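Local coordinates for protein Uly1 (Catenovulum maritimum, PDB 7DRQ) that probably depolymerises the algal polysaccharide ulvan, as a calcium-binding lyase of polysaccharide lyase family 24 with a beta-propeller fold, at residues G50-K54 with Y203-F207; R66-L70 with G467-T471; K118-H123 with K232-E236; S151-A157 with T168-K172. Residue numbers count along the deposited sequence, not the author numbering.

From the N terminus, the first halves of contacts 1, 2, 3 and 4 come in that order. Contact 4 closes first, when 168-172 meets 151-157, and its loop lies within the loops of the other three. Contact 1 closes next at 203-207, then contact 3 at 232-236. Contact 2 closes last, when 467-471 returns to 66-70 near the C terminus. Contact 1 crosses 2 and 3, while contact 3 lies within 2. Near the propeller centre, contact 1 ties the inner strand of blade 53-91 to that of blade 201-245. Contact 3 joins the latter to blade 111-152, and contact 4 holds loop 168-172 against edge strand 150-152. Contact 2 links blade 53-91 to the last one.

Contact 1: residues G50-K54 with Y203-F207; sequences GDAIK and YPTFF
Gly-50 enters in a loop with positive phi (81/-164). Asp-51 follows as the centre of an inverse gamma turn (-83/63), closed by a weak hydrogen bond from Ala-52 N to Gly-50 O of 2.8 Å. The closest CA pair is Asp-51 and Thr-205 at 5.6 Å. Tyr-203 starts segment 203-207 with positive phi (68/67); residues 204 to 207 are extended. Asp-51 points its CB toward that strand with a t rotamer. Its OD2 accepts a hydrogen bond from Phe-206 N at 2.9 Å (156°), so a carboxylate takes up a strand NH. Two waters fill in. One accepts from Asp-51 N at 2.9 Å and donates to Pro-204 O at 2.8 Å. The other donates to Asp-51 OD1 at 2.9 Å and to Phe-206 O at a short 2.4 Å. The chain turns extended at Ile-53. Lys-54 then folds back with chi angles m, m, t, p. Its NZ makes a salt bridge with Asp-51 OD2 at 2.8 Å and lies 3.6 Å from Phe-206 CB. NZ also bonds to Val-113 O. The arrangement belongs to the centre of a beta-propeller, where inner strands of different blades converge. Strand 111-115 lies alongside: Asp-51 bonds to Val-113 through the backbone, and the side chains of Asp-51, Pro-204 and Phe-206 all touch Ala-112. Strand 214-220 flanks 201-208, and strand 444-452 packs on Ala-52 and Ile-53.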
loop_
_atom_site.group_PDB
_atom_site.type_symbol
_atom_site.label_atom_id
_atom_site.label_comp_id
_atom_site.label_asym_id
_atom_site.label_seq_id
_atom_site.Cartn_x
_atom_site.Cartn_y
_atom_site.Cartn_z
ATOM N N GLY A 50 3.579 -2.219 3.420
ATOM C CA GLY A 50 2.150 -2.017 3.236
ATOM C C GLY A 50 1.657 -0.787 3.979
ATOM O O GLY A 50 2.429 0.082 4.396
ATOM N N ASP A 51 0.332 -0.723 4.147
ATOM C CA ASP A 51 -0.324 0.421 4.779
ATOM C C ASP A 51 -0.273 0.269 6.303
ATOM O O ASP A 51 -1.284 0.150 7.000
ATOM C CB ASP A 51 -1.754 0.537 4.265
ATOM C CG ASP A 51 -2.396 1.841 4.635
ATOM O OD1 ASP A 51 -1.665 2.852 4.773
ATOM O OD2 ASP A 51 -3.632 1.855 4.803
ATOM N N ALA A 52 0.952 0.269 6.813
ATOM C CA ALA A 52 1.231 -0.279 8.131
ATOM C C ALA A 52 1.410 0.768 9.217
ATOM O O ALA A 52 1.735 0.404 10.352
ATOM C CB ALA A 52 2.486 -1.164 8.072
ATOM N N ILE A 53 1.235 2.051 8.920
ATOM C CA ILE A 53 1.399 3.067 9.953
ATOM C C ILE A 53 0.371 4.173 9.760
ATOM O O ILE A 53 0.180 4.667 8.644
ATOM C CB ILE A 53 2.837 3.629 9.970
ATOM C CG1 ILE A 53 2.917 4.859 10.870
ATOM C CG2 ILE A 53 3.352 3.930 8.566
ATOM C CD1 ILE A 53 4.338 5.171 11.308
ATOM N N LYS A 54 -0.296 4.562 10.849
ATOM C CA LYS A 54 -1.243 5.669 10.827
ATOM C C LYS A 54 -1.061 6.498 12.087
ATOM O O LYS A 54 -0.603 5.995 13.118
ATOM C CB LYS A 54 -2.704 5.196 10.758
ATOM C CG LYS A 54 -3.083 4.496 9.466
ATOM C CD LYS A 54 -2.972 5.453 8.292
ATOM C CE LYS A 54 -2.854 4.665 6.991
ATOM N NZ LYS A 54 -4.081 3.796 6.784
ATOM N N TYR A 203 -3.949 -6.042 -1.580
ATOM C CA TYR A 203 -3.431 -4.693 -1.325
ATOM C C TYR A 203 -4.396 -3.790 -0.569
ATOM O O TYR A 203 -4.864 -2.790 -1.132
ATOM C CB TYR A 203 -3.064 -3.981 -2.624
ATOM C CG TYR A 203 -2.025 -4.654 -3.467
ATOM C CD1 TYR A 203 -0.740 -4.879 -2.994
ATOM C CD2 TYR A 203 -2.335 -5.054 -4.754
ATOM C CE1 TYR A 203 0.211 -5.494 -3.798
ATOM C CE2 TYR A 203 -1.404 -5.662 -5.556
ATOM C CZ TYR A 203 -0.139 -5.880 -5.082
ATOM O OH TYR A 203 0.768 -6.491 -5.915
ATOM N N PRO A 204 -4.695 -4.074 0.701
ATOM C CA PRO A 204 -5.562 -3.166 1.478
ATOM C C PRO A 204 -4.843 -1.852 1.762
ATOM O O PRO A 204 -3.726 -1.844 2.286
ATOM C CB PRO A 204 -5.838 -3.953 2.763
ATOM C CG PRO A 204 -4.594 -4.819 2.926
ATOM C CD PRO A 204 -4.174 -5.189 1.517
ATOM N N THR A 205 -5.479 -0.739 1.386
ATOM C CA THR A 205 -4.941 0.597 1.622
ATOM C C THR A 205 -6.085 1.516 2.017
ATOM O O THR A 205 -6.976 1.770 1.201
ATOM C CB THR A 205 -4.224 1.141 0.382
ATOM O OG1 THR A 205 -3.159 0.255 0.024
ATOM C CG2 THR A 205 -3.627 2.527 0.678
ATOM N N PHE A 206 -6.056 2.006 3.253
ATOM C CA PHE A 206 -7.046 2.946 3.751
ATOM C C PHE A 206 -6.631 4.382 3.451
ATOM O O PHE A 206 -5.446 4.702 3.327
ATOM C CB PHE A 206 -7.223 2.811 5.267
ATOM C CG PHE A 206 -7.696 1.455 5.738
ATOM C CD1 PHE A 206 -9.056 1.155 5.789
ATOM C CD2 PHE A 206 -6.784 0.527 6.233
ATOM C CE1 PHE A 206 -9.490 -0.070 6.275
ATOM C CE2 PHE A 206 -7.208 -0.692 6.721
ATOM C CZ PHE A 206 -8.571 -0.997 6.741
ATOM N N PHE A 207 -7.622 5.265 3.385
ATOM C CA PHE A 207 -7.359 6.697 3.360
ATOM C C PHE A 207 -8.510 7.410 4.055
ATOM O O PHE A 207 -9.609 6.868 4.188
ATOM C CB PHE A 207 -7.163 7.234 1.931
ATOM C CG PHE A 207 -8.243 6.845 0.953
ATOM C CD1 PHE A 207 -8.188 5.627 0.281
ATOM C CD2 PHE A 207 -9.300 7.712 0.676
ATOM C CE1 PHE A 207 -9.165 5.274 -0.635
ATOM C CE2 PHE A 207 -10.283 7.369 -0.248
ATOM C CZ PHE A 207 -10.227 6.151 -0.893
HETATM O O HOH W 1 -1.307 -2.899 3.276
HETATM O O HOH W 2 -3.103 5.158 3.629
#

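Contact 2: residues R66-L70 with G467-T471; sequences RGGIL and GDKRT
Gly-467 has positive phi (71/-162). Its O accepts from Arg-470 NE at 2.9 Å, and weakly from Arg-470 NH2 at 3.0 Å, which spans the turn into strand 469-478. Asp-468 (-101/16, chi1 p) points toward loop 66-70. Its OD2 accepts a hydrogen bond from Ile-69 N at 2.9 Å (149°) and lies 3.4 Å from Gly-68 CA. The segments run antiparallel here, with CA pairs Gly-68 and Asp-468 at 5.0 Å and Gly-67 and Lys-469 at 4.9 Å. This surface contact lies beside the closure of the propeller ring: strand 469-478 pairs with N-terminal strand 3-15 in the last blade, and loop 66-70 belongs to the blade of residues 53-91. Lys-469 (chi1 m) lays its CG 3.5 Å from Gly-67 C. Its NZ curls back to a salt bridge with Asp-468 OD1 at 2.9 Å. The peptide between Gly-67 and Gly-68 is cis, and a CB on either glycine would strike Asp-468. Further along, Arg-470 makes a cation-pi contact with Phe-16, and Thr-471 OG1 bonds to Asp-12 OD1.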
loop_
_atom_site.group_PDB
_atom_site.type_symbol
_atom_site.label_atom_id
_atom_site.label_comp_id
_atom_site.label_asym_id
_atom_site.label_seq_id
_atom_site.Cartn_x
_atom_site.Cartn_y
_atom_site.Cartn_z
ATOM N N ARG A 66 5.400 -10.736 13.703
ATOM C CA ARG A 66 6.472 -11.026 14.650
ATOM C C ARG A 66 7.237 -12.286 14.245
ATOM O O ARG A 66 6.639 -13.281 13.830
ATOM C CB ARG A 66 5.899 -11.194 16.061
ATOM C CG ARG A 66 6.977 -11.435 17.127
ATOM C CD ARG A 66 6.359 -11.516 18.520
ATOM N NE ARG A 66 5.522 -12.705 18.613
ATOM C CZ ARG A 66 4.598 -12.910 19.541
ATOM N NH1 ARG A 66 4.389 -12.003 20.487
ATOM N NH2 ARG A 66 3.887 -14.030 19.513
ATOM N N GLY A 67 8.578 -12.244 14.369
ATOM C CA GLY A 67 9.385 -13.406 14.052
ATOM C C GLY A 67 9.554 -14.329 15.255
ATOM O O GLY A 67 9.152 -14.005 16.372
ATOM N N GLY A 68 10.144 -15.499 15.008
ATOM C CA GLY A 68 10.591 -15.914 13.687
ATOM C C GLY A 68 9.621 -16.788 12.907
ATOM O O GLY A 68 8.402 -16.618 13.007
ATOM N N ILE A 69 10.179 -17.731 12.136
ATOM C CA ILE A 69 9.397 -18.520 11.181
ATOM C C ILE A 69 8.314 -19.339 11.876
ATOM O O ILE A 69 7.292 -19.664 11.267
ATOM C CB ILE A 69 10.343 -19.416 10.354
ATOM C CG1 ILE A 69 9.601 -20.115 9.221
ATOM C CG2 ILE A 69 11.030 -20.450 11.251
ATOM C CD1 ILE A 69 10.529 -20.871 8.273
ATOM N N LEU A 70 8.501 -19.674 13.154
ATOM C CA LEU A 70 7.512 -20.478 13.864
ATOM C C LEU A 70 6.486 -19.630 14.608
ATOM O O LEU A 70 5.578 -20.185 15.237
ATOM C CB LEU A 70 8.212 -21.428 14.848
ATOM C CG LEU A 70 9.163 -22.451 14.219
ATOM C CD1 LEU A 70 9.628 -23.466 15.267
ATOM C CD2 LEU A 70 8.531 -23.145 13.002
ATOM N N GLY A 467 19.142 -13.368 10.811
ATOM C CA GLY A 467 18.037 -14.270 11.064
ATOM C C GLY A 467 16.675 -13.680 10.718
ATOM O O GLY A 467 16.541 -12.685 9.997
ATOM N N ASP A 468 15.644 -14.305 11.281
ATOM C CA ASP A 468 14.263 -13.987 10.933
ATOM C C ASP A 468 13.583 -13.085 11.962
ATOM O O ASP A 468 12.349 -12.976 11.964
ATOM C CB ASP A 468 13.473 -15.283 10.722
ATOM C CG ASP A 468 13.515 -16.208 11.930
ATOM O OD1 ASP A 468 14.007 -15.791 12.993
ATOM O OD2 ASP A 468 13.034 -17.357 11.821
ATOM N N LYS A 469 14.363 -12.437 12.827
ATOM C CA LYS A 469 13.870 -11.459 13.792
ATOM C C LYS A 469 14.756 -10.225 13.719
ATOM O O LYS A 469 15.962 -10.305 13.980
ATOM C CB LYS A 469 13.867 -12.023 15.216
ATOM C CG LYS A 469 12.834 -13.124 15.441
ATOM C CD LYS A 469 13.050 -13.818 16.788
ATOM C CE LYS A 469 14.280 -14.726 16.761
ATOM N NZ LYS A 469 14.108 -15.906 15.841
ATOM N N ARG A 470 14.165 -9.085 13.378
ATOM C CA ARG A 470 14.935 -7.866 13.159
ATOM C C ARG A 470 14.333 -6.724 13.958
ATOM O O ARG A 470 13.253 -6.839 14.550
ATOM C CB ARG A 470 14.984 -7.497 11.672
ATOM C CG ARG A 470 15.410 -8.634 10.763
ATOM C CD ARG A 470 16.907 -8.690 10.621
ATOM N NE ARG A 470 17.380 -9.894 9.941
ATOM C CZ ARG A 470 17.924 -9.907 8.726
ATOM N NH1 ARG A 470 18.056 -8.780 8.034
ATOM N NH2 ARG A 470 18.354 -11.049 8.209
ATOM N N THR A 471 15.026 -5.590 13.938
ATOM C CA THR A 471 14.675 -4.443 14.766
ATOM C C THR A 471 14.097 -3.336 13.896
ATOM O O THR A 471 14.679 -2.985 12.864
ATOM C CB THR A 471 15.899 -3.931 15.533
ATOM O OG1 THR A 471 16.340 -4.949 16.444
ATOM C CG2 THR A 471 15.545 -2.678 16.328
#

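Contact 3: residues K118-H123 with K232-E236; sequences KDETIH and KYLAE
Tyr-233 is gripped both at its hydroxyl and on its ring face: OH donates a short hydrogen bond to Asp-119 OD2 at 2.6 Å, while the edge of His-123 meets the face of the ring. The rings form an edge-to-face (T-shaped) pair, with centroids 4.7 Å apart and planes at 61°. The site joins two adjacent blades of the beta-propeller, at the loop before strand 122-126 and the end of strand 225-234. Segment 118-123 holds its loop shape through an Asx turn: Asp-119 (chi1 p) accepts at OD1 from Thr-121 N at 3.1 Å. Asp-119 OD1 also accepts from Thr-121 OG1 at 2.7 Å, and Thr-121 OG1 in turn accepts from His-123 NE2 at 2.7 Å. This bonded chain runs from ring to carboxylate, and CB of both Asp-119 and His-123 points toward segment 232-236. His-123 ND1 is engaged by Tyr-150 OH, and Trp-240 meets both rings. Glu-120 takes a left-handed conformation (59/25) and points its CB away. Segment 232-236 is extended up to Leu-234, with Tyr-233 in chi1 t. The backbones stay apart, the nearest CA pair being Asp-119 and Ala-235 at 6.2 Å. At the outer end, Lys-118 CB packs on Ala-235 CB at 3.8 Å.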
loop_
_atom_site.group_PDB
_atom_site.type_symbol
_atom_site.label_atom_id
_atom_site.label_comp_id
_atom_site.label_asym_id
_atom_site.label_seq_id
_atom_site.Cartn_x
_atom_site.Cartn_y
_atom_site.Cartn_z
ATOM N N LYS A 118 -14.176 9.281 13.485
ATOM C CA LYS A 118 -15.523 9.534 13.977
ATOM C C LYS A 118 -15.806 8.747 15.253
ATOM O O LYS A 118 -16.054 9.336 16.308
ATOM C CB LYS A 118 -16.546 9.224 12.886
ATOM C CG LYS A 118 -16.548 10.285 11.793
ATOM C CD LYS A 118 -17.344 9.842 10.578
ATOM C CE LYS A 118 -17.648 11.017 9.671
ATOM N NZ LYS A 118 -17.181 12.298 10.267
ATOM N N ASP A 119 -15.736 7.416 15.197
ATOM C CA ASP A 119 -16.071 6.610 16.368
ATOM C C ASP A 119 -14.863 5.927 16.997
ATOM O O ASP A 119 -15.037 5.089 17.887
ATOM C CB ASP A 119 -17.153 5.575 16.027
ATOM C CG ASP A 119 -16.696 4.540 15.003
ATOM O OD1 ASP A 119 -15.516 4.553 14.584
ATOM O OD2 ASP A 119 -17.536 3.698 14.623
ATOM N N GLU A 120 -13.649 6.257 16.550
ATOM C CA GLU A 120 -12.405 5.729 17.124
ATOM C C GLU A 120 -12.316 4.202 17.053
ATOM O O GLU A 120 -11.601 3.571 17.844
ATOM C CB GLU A 120 -12.209 6.215 18.566
ATOM C CG GLU A 120 -11.843 7.690 18.631
ATOM C CD GLU A 120 -11.366 8.135 20.007
ATOM O OE1 GLU A 120 -11.644 7.432 21.005
ATOM O OE2 GLU A 120 -10.704 9.191 20.086
ATOM N N THR A 121 -13.018 3.588 16.098
ATOM C CA THR A 121 -12.794 2.170 15.839
ATOM C C THR A 121 -11.458 1.971 15.133
ATOM O O THR A 121 -10.971 2.846 14.410
ATOM C CB THR A 121 -13.903 1.582 14.976
ATOM O OG1 THR A 121 -14.104 2.429 13.847
ATOM C CG2 THR A 121 -15.221 1.428 15.772
ATOM N N ILE A 122 -10.861 0.808 15.367
ATOM C CA ILE A 122 -9.619 0.396 14.734
ATOM C C ILE A 122 -9.950 -0.685 13.721
ATOM O O ILE A 122 -10.727 -1.597 14.016
ATOM C CB ILE A 122 -8.619 -0.144 15.768
ATOM C CG1 ILE A 122 -8.424 0.871 16.902
ATOM C CG2 ILE A 122 -7.288 -0.549 15.087
ATOM C CD1 ILE A 122 -7.751 0.280 18.133
ATOM N N HIS A 123 -9.353 -0.591 12.539
ATOM C CA HIS A 123 -9.605 -1.550 11.466
ATOM C C HIS A 123 -8.298 -2.146 10.976
ATOM O O HIS A 123 -7.329 -1.415 10.744
ATOM C CB HIS A 123 -10.359 -0.867 10.334
ATOM C CG HIS A 123 -11.602 -0.196 10.811
ATOM N ND1 HIS A 123 -12.822 -0.834 10.830
ATOM C CD2 HIS A 123 -11.801 1.019 11.377
ATOM C CE1 HIS A 123 -13.729 -0.029 11.351
ATOM N NE2 HIS A 123 -13.140 1.105 11.686
ATOM N N LYS A 232 -16.609 2.787 1.894
ATOM C CA LYS A 232 -16.584 3.823 2.913
ATOM C C LYS A 232 -17.063 3.231 4.226
ATOM O O LYS A 232 -17.967 2.387 4.250
ATOM C CB LYS A 232 -17.452 5.029 2.510
ATOM C CG LYS A 232 -17.624 6.066 3.623
ATOM C CD LYS A 232 -18.309 7.343 3.144
ATOM C CE LYS A 232 -19.784 7.135 2.893
ATOM N NZ LYS A 232 -20.440 8.406 2.448
ATOM N N TYR A 233 -16.442 3.664 5.315
ATOM C CA TYR A 233 -16.864 3.245 6.639
ATOM C C TYR A 233 -18.077 4.060 7.068
ATOM O O TYR A 233 -18.068 5.294 7.006
ATOM C CB TYR A 233 -15.719 3.415 7.636
ATOM C CG TYR A 233 -16.118 3.005 9.021
ATOM C CD1 TYR A 233 -16.626 1.729 9.264
ATOM C CD2 TYR A 233 -16.048 3.905 10.077
ATOM C CE1 TYR A 233 -17.016 1.353 10.520
ATOM C CE2 TYR A 233 -16.443 3.540 11.345
ATOM C CZ TYR A 233 -16.930 2.260 11.561
ATOM O OH TYR A 233 -17.327 1.892 12.821
ATOM N N LEU A 234 -19.132 3.371 7.485
ATOM C CA LEU A 234 -20.361 4.028 7.930
ATOM C C LEU A 234 -20.351 3.998 9.454
ATOM O O LEU A 234 -20.842 3.053 10.075
ATOM C CB LEU A 234 -21.579 3.329 7.343
ATOM C CG LEU A 234 -21.535 3.130 5.822
ATOM C CD1 LEU A 234 -22.754 2.336 5.347
ATOM C CD2 LEU A 234 -21.441 4.477 5.101
ATOM N N ALA A 235 -19.779 5.044 10.062
ATOM C CA ALA A 235 -19.615 5.057 11.517
ATOM C C ALA A 235 -20.954 4.953 12.234
ATOM O O ALA A 235 -21.051 4.330 13.300
ATOM C CB ALA A 235 -18.877 6.323 11.955
ATOM N N GLU A 236 -21.999 5.556 11.668
ATOM C CA GLU A 236 -23.297 5.510 12.322
ATOM C C GLU A 236 -23.905 4.111 12.312
ATOM O O GLU A 236 -24.817 3.841 13.100
ATOM C CB GLU A 236 -24.241 6.512 11.658
ATOM C CG GLU A 236 -24.968 5.977 10.443
ATOM C CD GLU A 236 -24.134 6.020 9.168
ATOM O OE1 GLU A 236 -22.922 6.361 9.224
ATOM O OE2 GLU A 236 -24.713 5.712 8.101
#

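Contact 4: residues S151-A157 with T168-K172; sequences SYSLAGA and TQFVK
The backbones meet at one antiparallel bridge, with Ser-153 and Phe-170 as a non-hydrogen-bonded pair whose CA atoms are 4.0 Å apart. The flanking bonds run from Val-171 N to Tyr-152 O at 2.9 Å and from Leu-154 N to Gln-169 O at 2.8 Å. A water accepts from Tyr-152 N at 3.0 Å and lies 2.7 Å from Val-171 O, where it can donate. Segment 151-157 then leaves in a type II turn from Leu-154 to Ala-157, with Gly-156 at 86/-2. Val-171 (chi1 t) sets CB 4.1 Å from the centroid of the Tyr-152 ring (chi1 p) as a CH-pi contact. Ser-153 CB lies 4.0 Å over the centroid of Phe-170 (chi1 m), whose ring also packs on strand 122-126. Gln-169 OE1 lies 3.5 Å from Ala-157 CB. Ser-151 OG bonds to Tyr-184 O, beside the calcium ligands Asp-183 and Lys-185, and Asp-173 follows Lys-172. Backbone bonds and CH-pi packing, with no charged pair across, thus pin the loop leading to this calcium site against the blade's edge strand.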
loop_
_atom_site.group_PDB
_atom_site.type_symbol
_atom_site.label_atom_id
_atom_site.label_comp_id
_atom_site.label_asym_id
_atom_site.label_seq_id
_atom_site.Cartn_x
_atom_site.Cartn_y
_atom_site.Cartn_z
ATOM N N SER A 151 -10.262 -7.523 10.802
ATOM C CA SER A 151 -10.426 -7.425 12.246
ATOM C C SER A 151 -10.762 -5.983 12.598
ATOM O O SER A 151 -10.293 -5.044 11.946
ATOM C CB SER A 151 -9.152 -7.883 12.988
ATOM O OG SER A 151 -8.991 -9.290 12.902
ATOM N N TYR A 152 -11.595 -5.802 13.623
ATOM C CA TYR A 152 -12.013 -4.454 13.970
ATOM C C TYR A 152 -12.402 -4.393 15.437
ATOM O O TYR A 152 -12.643 -5.412 16.089
ATOM C CB TYR A 152 -13.170 -3.958 13.086
ATOM C CG TYR A 152 -14.477 -4.684 13.303
ATOM C CD1 TYR A 152 -14.715 -5.932 12.716
ATOM C CD2 TYR A 152 -15.478 -4.133 14.088
ATOM C CE1 TYR A 152 -15.930 -6.601 12.908
ATOM C CE2 TYR A 152 -16.696 -4.798 14.287
ATOM C CZ TYR A 152 -16.906 -6.033 13.702
ATOM O OH TYR A 152 -18.113 -6.688 13.901
ATOM N N SER A 153 -12.482 -3.174 15.936
ATOM C CA SER A 153 -12.564 -2.932 17.366
ATOM C C SER A 153 -13.909 -2.325 17.744
ATOM O O SER A 153 -14.725 -1.938 16.896
ATOM C CB SER A 153 -11.435 -1.995 17.802
ATOM O OG SER A 153 -11.826 -0.655 17.563
ATOM N N LEU A 154 -14.117 -2.241 19.054
ATOM C CA LEU A 154 -15.170 -1.416 19.607
ATOM C C LEU A 154 -14.940 0.044 19.254
ATOM O O LEU A 154 -13.810 0.491 19.029
ATOM C CB LEU A 154 -15.201 -1.539 21.132
ATOM C CG LEU A 154 -15.358 -2.938 21.720
ATOM C CD1 LEU A 154 -15.127 -2.879 23.247
ATOM C CD2 LEU A 154 -16.747 -3.445 21.380
ATOM N N ALA A 155 -16.033 0.798 19.238
ATOM C CA ALA A 155 -15.930 2.248 19.216
ATOM C C ALA A 155 -15.214 2.722 20.475
ATOM O O ALA A 155 -15.413 2.174 21.562
ATOM C CB ALA A 155 -17.319 2.884 19.103
ATOM N N GLY A 156 -14.336 3.711 20.308
ATOM C CA GLY A 156 -13.551 4.243 21.400
ATOM C C GLY A 156 -12.258 3.502 21.681
ATOM O O GLY A 156 -11.508 3.919 22.570
ATOM N N ALA A 157 -11.969 2.417 20.957
ATOM C CA ALA A 157 -10.782 1.623 21.281
ATOM C C ALA A 157 -9.494 2.383 21.020
ATOM O O ALA A 157 -8.490 2.140 21.706
ATOM C CB ALA A 157 -10.768 0.320 20.486
ATOM N N THR A 168 -9.263 -7.464 24.212
ATOM C CA THR A 168 -10.615 -7.197 24.694
ATOM C C THR A 168 -11.308 -6.117 23.866
ATOM O O THR A 168 -12.543 -6.111 23.755
ATOM C CB THR A 168 -10.574 -6.784 26.172
ATOM O OG1 THR A 168 -10.011 -7.849 26.947
ATOM C CG2 THR A 168 -11.964 -6.492 26.692
ATOM N N GLN A 169 -10.533 -5.217 23.259
ATOM C CA GLN A 169 -11.082 -4.142 22.443
ATOM C C GLN A 169 -11.542 -4.606 21.066
ATOM O O GLN A 169 -12.205 -3.835 20.362
ATOM C CB GLN A 169 -10.039 -3.034 22.267
ATOM C CG GLN A 169 -9.779 -2.264 23.554
ATOM C CD GLN A 169 -11.065 -1.759 24.154
ATOM O OE1 GLN A 169 -11.682 -0.840 23.630
ATOM N NE2 GLN A 169 -11.491 -2.375 25.255
ATOM N N PHE A 170 -11.224 -5.825 20.664
ATOM C CA PHE A 170 -11.517 -6.260 19.309
ATOM C C PHE A 170 -12.677 -7.243 19.300
ATOM O O PHE A 170 -12.953 -7.921 20.295
ATOM C CB PHE A 170 -10.270 -6.848 18.643
ATOM C CG PHE A 170 -9.338 -5.779 18.148
ATOM C CD1 PHE A 170 -8.510 -5.105 19.042
ATOM C CD2 PHE A 170 -9.373 -5.373 16.819
ATOM C CE1 PHE A 170 -7.680 -4.086 18.606
ATOM C CE2 PHE A 170 -8.554 -4.358 16.365
ATOM C CZ PHE A 170 -7.695 -3.706 17.269
ATOM N N VAL A 171 -13.372 -7.276 18.171
ATOM C CA VAL A 171 -14.666 -7.942 18.057
ATOM C C VAL A 171 -14.458 -9.313 17.441
ATOM O O VAL A 171 -13.902 -9.437 16.341
ATOM C CB VAL A 171 -15.654 -7.109 17.229
ATOM C CG1 VAL A 171 -16.998 -7.847 17.139
ATOM C CG2 VAL A 171 -15.821 -5.727 17.830
ATOM N N LYS A 172 -14.917 -10.343 18.145
ATOM C CA LYS A 172 -14.772 -11.702 17.654
ATOM C C LYS A 172 -15.748 -11.991 16.518
ATOM O O LYS A 172 -16.843 -11.415 16.425
ATOM C CB LYS A 172 -14.979 -12.702 18.798
ATOM C CG LYS A 172 -13.985 -12.552 19.948
ATOM C CD LYS A 172 -14.069 -13.717 20.923
ATOM C CE LYS A 172 -13.286 -13.437 22.197
ATOM N NZ LYS A 172 -13.236 -14.631 23.097
HETATM O O HOH W 3 -11.794 -8.456 15.015
#